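Side-chain contacts in phosphothreonine lyase ospF (Shigella flexneri, PDB 3I0U), which probably removes phosphate irreversibly from phosphothreonine in host proteins by a lyase reaction, as a secreted type III effector: residues V91-Q96 with S167-G172; D41-F46 with I114-R119. One frame throughout, in Å; residues are numbered along the deposited sequence.

Interaction 1 (V91-Q96 with S167-G172)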
ATOM      1  N   VAL A  91       9.508  13.056   2.503  1.00 70.21           N
ATOM      2  CA  VAL A  91       9.020  11.849   3.136  1.00 70.74           C
ATOM      3  C   VAL A  91       8.169  11.999   4.431  1.00 70.70           C
ATOM      4  O   VAL A  91       7.044  11.486   4.467  1.00 71.12           O
ATOM      5  CB  VAL A  91      10.126  10.773   3.214  1.00 70.74           C
ATOM      6  CG1 VAL A  91       9.656   9.588   3.962  1.00 70.72           C
ATOM      7  CG2 VAL A  91      10.510  10.338   1.819  1.00 71.51           C
ATOM      8  N   PRO A  92       8.688  12.668   5.482  1.00 70.45           N
ATOM      9  CA  PRO A  92       7.818  12.871   6.642  1.00 70.57           C
ATOM     10  C   PRO A  92       6.524  13.602   6.342  1.00 70.91           C
ATOM     11  O   PRO A  92       5.464  13.206   6.863  1.00 71.42           O
ATOM     12  CB  PRO A  92       8.703  13.708   7.581  1.00 70.65           C
ATOM     13  CG  PRO A  92      10.062  13.290   7.225  1.00 69.53           C
ATOM     14  CD  PRO A  92      10.033  13.220   5.746  1.00 69.83           C
ATOM     15  N   LEU A  93       6.614  14.630   5.494  1.00 70.91           N
ATOM     16  CA  LEU A  93       5.432  15.363   5.053  1.00 71.21           C
ATOM     17  C   LEU A  93       4.421  14.444   4.410  1.00 70.97           C
ATOM     18  O   LEU A  93       3.268  14.472   4.788  1.00 72.17           O
ATOM     19  CB  LEU A  93       5.796  16.467   4.073  1.00 71.03           C
ATOM     20  CG  LEU A  93       4.731  17.510   3.857  1.00 71.38           C
ATOM     21  CD1 LEU A  93       4.525  18.328   5.167  1.00 73.12           C
ATOM     22  CD2 LEU A  93       5.305  18.339   2.747  1.00 71.88           C
ATOM     23  N   ALA A  94       4.886  13.615   3.477  1.00 70.23           N
ATOM     24  CA  ALA A  94       4.052  12.686   2.768  1.00 70.17           C
ATOM     25  C   ALA A  94       3.422  11.664   3.686  1.00 70.50           C
ATOM     26  O   ALA A  94       2.350  11.220   3.434  1.00 70.66           O
ATOM     27  CB  ALA A  94       4.856  11.988   1.696  1.00 69.76           C
ATOM     28  N   PHE A  95       4.115  11.279   4.746  1.00 70.79           N
ATOM     29  CA  PHE A  95       3.531  10.409   5.724  1.00 70.85           C
ATOM     30  C   PHE A  95       2.384  11.121   6.416  1.00 70.93           C
ATOM     31  O   PHE A  95       1.350  10.538   6.631  1.00 71.17           O
ATOM     32  CB  PHE A  95       4.570   9.916   6.742  1.00 70.44           C
ATOM     33  CG  PHE A  95       3.953   9.217   7.918  1.00 70.73           C
ATOM     34  CD1 PHE A  95       3.532   7.901   7.799  1.00 72.57           C
ATOM     35  CD2 PHE A  95       3.739   9.892   9.131  1.00 70.07           C
ATOM     36  CE1 PHE A  95       2.928   7.256   8.872  1.00 71.85           C
ATOM     37  CE2 PHE A  95       3.127   9.289  10.206  1.00 68.59           C
ATOM     38  CZ  PHE A  95       2.732   7.984  10.109  1.00 71.15           C
ATOM     39  N   GLN A  96       2.568  12.379   6.777  1.00 71.49           N
ATOM     40  CA  GLN A  96       1.512  13.100   7.488  1.00 72.17           C
ATOM     41  C   GLN A  96       0.283  13.238   6.620  1.00 71.38           C
ATOM     42  O   GLN A  96      -0.843  13.051   7.091  1.00 72.32           O
ATOM     43  CB  GLN A  96       2.000  14.471   7.974  1.00 71.51           C
ATOM     44  CG  GLN A  96       0.879  15.438   8.385  1.00 72.91           C
ATOM     45  CD  GLN A  96       1.390  16.583   9.261  1.00 75.12           C
ATOM     46  OE1 GLN A  96       2.135  17.484   8.796  1.00 74.58           O
ATOM     47  NE2 GLN A  96       1.014  16.547  10.566  1.00 76.58           N
ATOM     48  N   SER A 167      -1.454  17.893  -2.826  1.00 70.20           N
ATOM     49  CA  SER A 167      -0.542  18.648  -1.969  1.00 70.42           C
ATOM     50  C   SER A 167       0.799  18.925  -2.663  1.00 70.61           C
ATOM     51  O   SER A 167       1.721  19.434  -2.033  1.00 70.93           O
ATOM     52  CB  SER A 167      -0.306  17.941  -0.644  1.00 70.74           C
ATOM     53  OG  SER A 167      -1.534  17.492  -0.051  1.00 72.28           O
ATOM     54  N   LYS A 168       0.876  18.630  -3.967  1.00 70.65           N
ATOM     55  CA  LYS A 168       2.044  18.893  -4.838  1.00 70.10           C
ATOM     56  C   LYS A 168       3.345  18.304  -4.317  1.00 69.78           C
ATOM     57  O   LYS A 168       4.350  18.906  -4.375  1.00 69.54           O
ATOM     58  CB  LYS A 168       2.150  20.373  -5.207  1.00 69.72           C
ATOM     59  CG  LYS A 168       1.175  20.738  -6.314  1.00 70.40           C
ATOM     60  CD  LYS A 168       1.116  22.191  -6.753  1.00 70.02           C
ATOM     61  CE  LYS A 168      -0.301  22.452  -7.356  1.00 72.03           C
ATOM     62  NZ  LYS A 168      -0.649  23.890  -7.676  1.00 71.72           N
ATOM     63  N   ILE A 169       3.263  17.103  -3.784  1.00 69.89           N
ATOM     64  CA  ILE A 169       4.380  16.329  -3.322  1.00 70.20           C
ATOM     65  C   ILE A 169       5.254  15.833  -4.476  1.00 70.58           C
ATOM     66  O   ILE A 169       4.741  15.375  -5.491  1.00 71.18           O
ATOM     67  CB  ILE A 169       3.849  15.124  -2.520  1.00 69.97           C
ATOM     68  CG1 ILE A 169       3.107  15.603  -1.263  1.00 70.46           C
ATOM     69  CG2 ILE A 169       4.961  14.123  -2.193  1.00 69.28           C
ATOM     70  CD1 ILE A 169       3.945  16.420  -0.244  1.00 71.54           C
ATOM     71  N   ALA A 170       6.576  15.919  -4.322  1.00 70.50           N
ATOM     72  CA  ALA A 170       7.501  15.475  -5.352  1.00 69.91           C
ATOM     73  C   ALA A 170       7.625  13.961  -5.284  1.00 70.77           C
ATOM     74  O   ALA A 170       7.856  13.401  -4.186  1.00 71.31           O
ATOM     75  CB  ALA A 170       8.822  16.083  -5.162  1.00 68.66           C
ATOM     76  N   PRO A 171       7.461  13.279  -6.446  1.00 70.68           N
ATOM     77  CA  PRO A 171       7.768  11.862  -6.586  1.00 70.26           C
ATOM     78  C   PRO A 171       9.249  11.554  -6.420  1.00 70.08           C
ATOM     79  O   PRO A 171      10.081  12.374  -6.708  1.00 70.11           O
ATOM     80  CB  PRO A 171       7.337  11.558  -8.023  1.00 70.40           C
ATOM     81  CG  PRO A 171       7.412  12.859  -8.729  1.00 70.50           C
ATOM     82  CD  PRO A 171       6.945  13.841  -7.709  1.00 70.64           C
ATOM     83  N   GLY A 172       9.565  10.366  -5.937  1.00 70.38           N
ATOM     84  CA  GLY A 172      10.947   9.950  -5.814  1.00 70.14           C
ATOM     85  C   GLY A 172      11.260   8.987  -6.920  1.00 70.41           C
ATOM     86  O   GLY A 172      10.654   9.025  -7.979  1.00 70.25           O
TER
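I169 packs against L93 and A94, joining the first turns of helix 91-102 to the chain that leaves helix 147-166. The turn-off is a Schellman motif. K168 is its C-prime residue, with positive phi (54°), and I169 follows in an extended conformation. The contact is small, with 105 Å² buried in all.

The polar bonds run to partners outside the two segments. Y186 OH is bonded to the carbonyl O of I169, and the side chain of Q90 takes the N-H of A170. Backbone bonds of A170 with A87 and of G172 with S85 tie the outgoing chain to the residues leading into helix 91-102.

The contacts between the two segments are apolar. L93 is exposed, whereas A94 and I169 are buried. I97, one turn further along the same helix, also touches I169, and I86 adds to its apolar surroundings. The backbones are 7.1 Å apart between the CA atoms of A94 and I169. Both branches of I169 are used, one for each partner. The longer branch carries CD1 to L93, with CD1 of I169 3.8 Å from CD2 of L93. These two side chains cross obliquely, and L93 offers one methyl rather than its whole fork. Its CG stands anti to the backbone N (chi1 -164°), and from there CD2 extends to I169. The shorter branch serves A94: CG2 of I169 lies 4.4 Å from CB of A94.

Interaction 2 (D41-F46 with I114-R119); sequences DICQSF and ITDMNR
I42 and I114 meet at about a right angle, where helix 39-44 lies against the end of strand 111-115 in the antiparallel sheet. An Asx turn at D116 follows the strand. CD1 of I42 is 3.7 Å from CG2 of I114. With CD1 nearly anti to CA (chi2 162°), the long branch of I42 runs extended to I114. I114 presents its short branch. I64 of strand 63-68 and F95 of helix 91-102 also touch I42, placing this end of the contact in the core.

C43 points at the turn. Its SG is 3.5 Å from OD2 of D116 and 3.8 Å from ND2 of N118, so it faces a polar pair already bound together. D116 holds its CG anti to the backbone N (chi1 180°), with the carboxylate turned between N118 and R119. OD1 of D116 forms a salt bridge with NE of R119, although the hydrogen bond there is weak and bent. ND2 of N57 donates to OD1 of D116 and to the carbonyl O of C43, and OD1 of N57 accepts from NH2 of R119. N57 is thus a polar link between helix 39-44 and the turn. The backbone N of N118 gives OD2 of D116 the weak bond of the Asx turn. ND2 of N118 donates to OD2 of D116 nearly along the C-O axis, at 2.8 Å and 166°, with this oxygen close to the amide plane.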
ATOM      1  N   ASP A  41       6.673  10.370  15.960  1.00 72.05           N
ATOM      2  CA  ASP A  41       6.070   9.422  16.901  1.00 72.04           C
ATOM      3  C   ASP A  41       6.294   7.968  16.490  1.00 72.29           C
ATOM      4  O   ASP A  41       6.686   7.166  17.333  1.00 72.39           O
ATOM      5  CB  ASP A  41       4.574   9.653  17.103  1.00 72.16           C
ATOM      6  CG  ASP A  41       4.255  10.987  17.741  1.00 72.64           C
ATOM      7  OD1 ASP A  41       5.069  11.514  18.528  1.00 72.74           O
ATOM      8  OD2 ASP A  41       3.162  11.519  17.440  1.00 74.21           O
ATOM      9  N   ILE A  42       6.069   7.631  15.210  1.00 72.49           N
ATOM     10  CA  ILE A  42       6.318   6.265  14.729  1.00 72.42           C
ATOM     11  C   ILE A  42       7.810   5.909  14.699  1.00 72.87           C
ATOM     12  O   ILE A  42       8.163   4.725  14.767  1.00 73.40           O
ATOM     13  CB  ILE A  42       5.641   5.938  13.376  1.00 72.80           C
ATOM     14  CG1 ILE A  42       6.193   6.785  12.225  1.00 72.51           C
ATOM     15  CG2 ILE A  42       4.136   6.145  13.450  1.00 72.34           C
ATOM     16  CD1 ILE A  42       5.890   6.215  10.889  1.00 69.80           C
ATOM     17  N   CYS A  43       8.692   6.920  14.672  1.00 72.94           N
ATOM     18  CA  CYS A  43      10.143   6.657  14.690  1.00 72.38           C
ATOM     19  C   CYS A  43      10.679   6.146  16.032  1.00 72.57           C
ATOM     20  O   CYS A  43      11.740   5.533  16.091  1.00 72.74           O
ATOM     21  CB  CYS A  43      10.911   7.863  14.171  1.00 72.23           C
ATOM     22  SG  CYS A  43      10.764   7.979  12.375  1.00 71.47           S
ATOM     23  N   GLN A  44       9.903   6.363  17.090  1.00 72.61           N
ATOM     24  CA  GLN A  44      10.282   6.066  18.460  1.00 72.49           C
ATOM     25  C   GLN A  44       9.488   4.937  19.064  1.00 73.28           C
ATOM     26  O   GLN A  44       9.914   4.321  20.036  1.00 73.54           O
ATOM     27  CB  GLN A  44      10.092   7.320  19.266  1.00 72.17           C
ATOM     28  CG  GLN A  44      11.030   8.379  18.749  1.00 72.26           C
ATOM     29  CD  GLN A  44      10.523   9.757  18.968  1.00 72.77           C
ATOM     30  OE1 GLN A  44      10.445  10.239  20.107  1.00 73.60           O
ATOM     31  NE2 GLN A  44      10.195  10.428  17.885  1.00 72.70           N
ATOM     32  N   SER A  45       8.338   4.676  18.459  1.00 75.15           N
ATOM     33  CA  SER A  45       7.454   3.562  18.771  1.00 76.58           C
ATOM     34  C   SER A  45       8.168   2.210  18.711  1.00 77.53           C
ATOM     35  O   SER A  45       8.138   1.529  17.672  1.00 78.80           O
ATOM     36  CB  SER A  45       6.279   3.551  17.762  1.00 76.29           C
ATOM     37  OG  SER A  45       5.123   4.235  18.236  1.00 75.74           O
ATOM     38  N   PHE A  46       8.809   1.823  19.811  1.00 78.43           N
ATOM     39  CA  PHE A  46       9.363   0.479  19.906  1.00 78.64           C
ATOM     40  C   PHE A  46       8.220  -0.531  19.671  1.00 78.81           C
ATOM     41  O   PHE A  46       8.237  -1.241  18.663  1.00 79.16           O
ATOM     42  CB  PHE A  46      10.054   0.271  21.232  1.00 78.18           C
ATOM     43  CG  PHE A  46      11.475   0.828  21.299  1.00 79.69           C
ATOM     44  CD1 PHE A  46      11.942   1.777  20.371  1.00 79.39           C
ATOM     45  CD2 PHE A  46      12.347   0.415  22.348  1.00 78.24           C
ATOM     46  CE1 PHE A  46      13.245   2.284  20.474  1.00 80.52           C
ATOM     47  CE2 PHE A  46      13.648   0.919  22.455  1.00 77.42           C
ATOM     48  CZ  PHE A  46      14.108   1.848  21.535  1.00 78.13           C
ATOM     49  N   ILE A 114       7.392   1.782   6.534  1.00 71.82           N
ATOM     50  CA  ILE A 114       7.966   3.012   6.026  1.00 71.86           C
ATOM     51  C   ILE A 114       9.405   3.162   6.508  1.00 71.90           C
ATOM     52  O   ILE A 114       9.717   2.876   7.675  1.00 72.73           O
ATOM     53  CB  ILE A 114       7.092   4.247   6.364  1.00 71.95           C
ATOM     54  CG1 ILE A 114       7.677   5.518   5.713  1.00 72.70           C
ATOM     55  CG2 ILE A 114       6.921   4.400   7.880  1.00 72.13           C
ATOM     56  CD1 ILE A 114       6.863   6.762   5.879  1.00 71.30           C
ATOM     57  N   THR A 115      10.283   3.546   5.588  1.00 71.77           N
ATOM     58  CA  THR A 115      11.680   3.883   5.886  1.00 71.56           C
ATOM     59  C   THR A 115      11.758   4.914   6.985  1.00 71.43           C
ATOM     60  O   THR A 115      10.995   5.872   6.986  1.00 71.88           O
ATOM     61  CB  THR A 115      12.350   4.421   4.622  1.00 71.10           C
ATOM     62  OG1 THR A 115      12.171   3.454   3.593  1.00 73.76           O
ATOM     63  CG2 THR A 115      13.795   4.598   4.785  1.00 71.62           C
ATOM     64  N   ASP A 116      12.659   4.668   7.929  1.00 71.69           N
ATOM     65  CA  ASP A 116      13.016   5.563   9.017  1.00 71.57           C
ATOM     66  C   ASP A 116      14.164   6.446   8.512  1.00 71.80           C
ATOM     67  O   ASP A 116      15.354   6.110   8.682  1.00 72.04           O
ATOM     68  CB  ASP A 116      13.393   4.706  10.248  1.00 71.30           C
ATOM     69  CG  ASP A 116      13.810   5.525  11.499  1.00 71.93           C
ATOM     70  OD1 ASP A 116      14.040   4.851  12.543  1.00 72.02           O
ATOM     71  OD2 ASP A 116      13.937   6.784  11.469  1.00 71.54           O
ATOM     72  N   MET A 117      13.792   7.592   7.931  1.00 72.08           N
ATOM     73  CA  MET A 117      14.713   8.640   7.432  1.00 72.65           C
ATOM     74  C   MET A 117      15.948   8.991   8.257  1.00 72.85           C
ATOM     75  O   MET A 117      16.840   9.631   7.720  1.00 73.54           O
ATOM     76  CB  MET A 117      13.968   9.949   7.185  1.00 73.20           C
ATOM     77  CG  MET A 117      13.051   9.985   5.996  1.00 74.22           C
ATOM     78  SD  MET A 117      13.390   8.602   4.868  1.00 81.08           S
ATOM     79  CE  MET A 117      14.573   9.291   3.713  1.00 75.31           C
ATOM     80  N   ASN A 118      15.996   8.583   9.533  1.00 72.67           N
ATOM     81  CA  ASN A 118      17.157   8.811  10.435  1.00 72.65           C
ATOM     82  C   ASN A 118      18.144   7.661  10.430  1.00 72.67           C
ATOM     83  O   ASN A 118      19.298   7.842  10.709  1.00 72.76           O
ATOM     84  CB  ASN A 118      16.699   9.017  11.888  1.00 72.48           C
ATOM     85  CG  ASN A 118      15.544  10.004  12.005  1.00 73.39           C
ATOM     86  OD1 ASN A 118      15.770  11.208  12.058  1.00 73.36           O
ATOM     87  ND2 ASN A 118      14.287   9.491  12.022  1.00 73.66           N
ATOM     88  N   ARG A 119      17.669   6.461  10.127  1.00 73.51           N
ATOM     89  CA  ARG A 119      18.526   5.282  10.047  1.00 73.32           C
ATOM     90  C   ARG A 119      19.160   5.074   8.662  1.00 73.57           C
ATOM     91  O   ARG A 119      20.200   4.456   8.562  1.00 73.67           O
ATOM     92  CB  ARG A 119      17.750   4.041  10.505  1.00 72.97           C
ATOM     93  CG  ARG A 119      18.145   3.639  11.925  1.00 73.72           C
ATOM     94  CD  ARG A 119      17.223   4.182  13.004  1.00 74.37           C
ATOM     95  NE  ARG A 119      16.159   3.180  13.328  1.00 75.63           N
ATOM     96  CZ  ARG A 119      16.220   2.307  14.370  1.00 74.94           C
ATOM     97  NH1 ARG A 119      17.288   2.301  15.206  1.00 73.33           N
ATOM     98  NH2 ARG A 119      15.197   1.433  14.582  1.00 74.90           N
TER

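How the interactions relate
The two contacts share the surroundings of helix 91-102. Interaction 1 lies on its flank toward helix 147-166, and interaction 2 lies next to its other side. Their centres are about 16 Å apart. F95 bridges them: its CZ lies 3.7 Å from CD1 of I42, and it also packs on I114. V91 adds a second link through M117. Both contacts are mostly buried, each with an exposed residue at its margin: L93 in interaction 1, N118 in interaction 2. Interaction 1 joins a helix to a loop by methyl contacts alone. Interaction 2 joins a helix to the sheet, pairing an apolar end with a carboxylate-centred network in the turn.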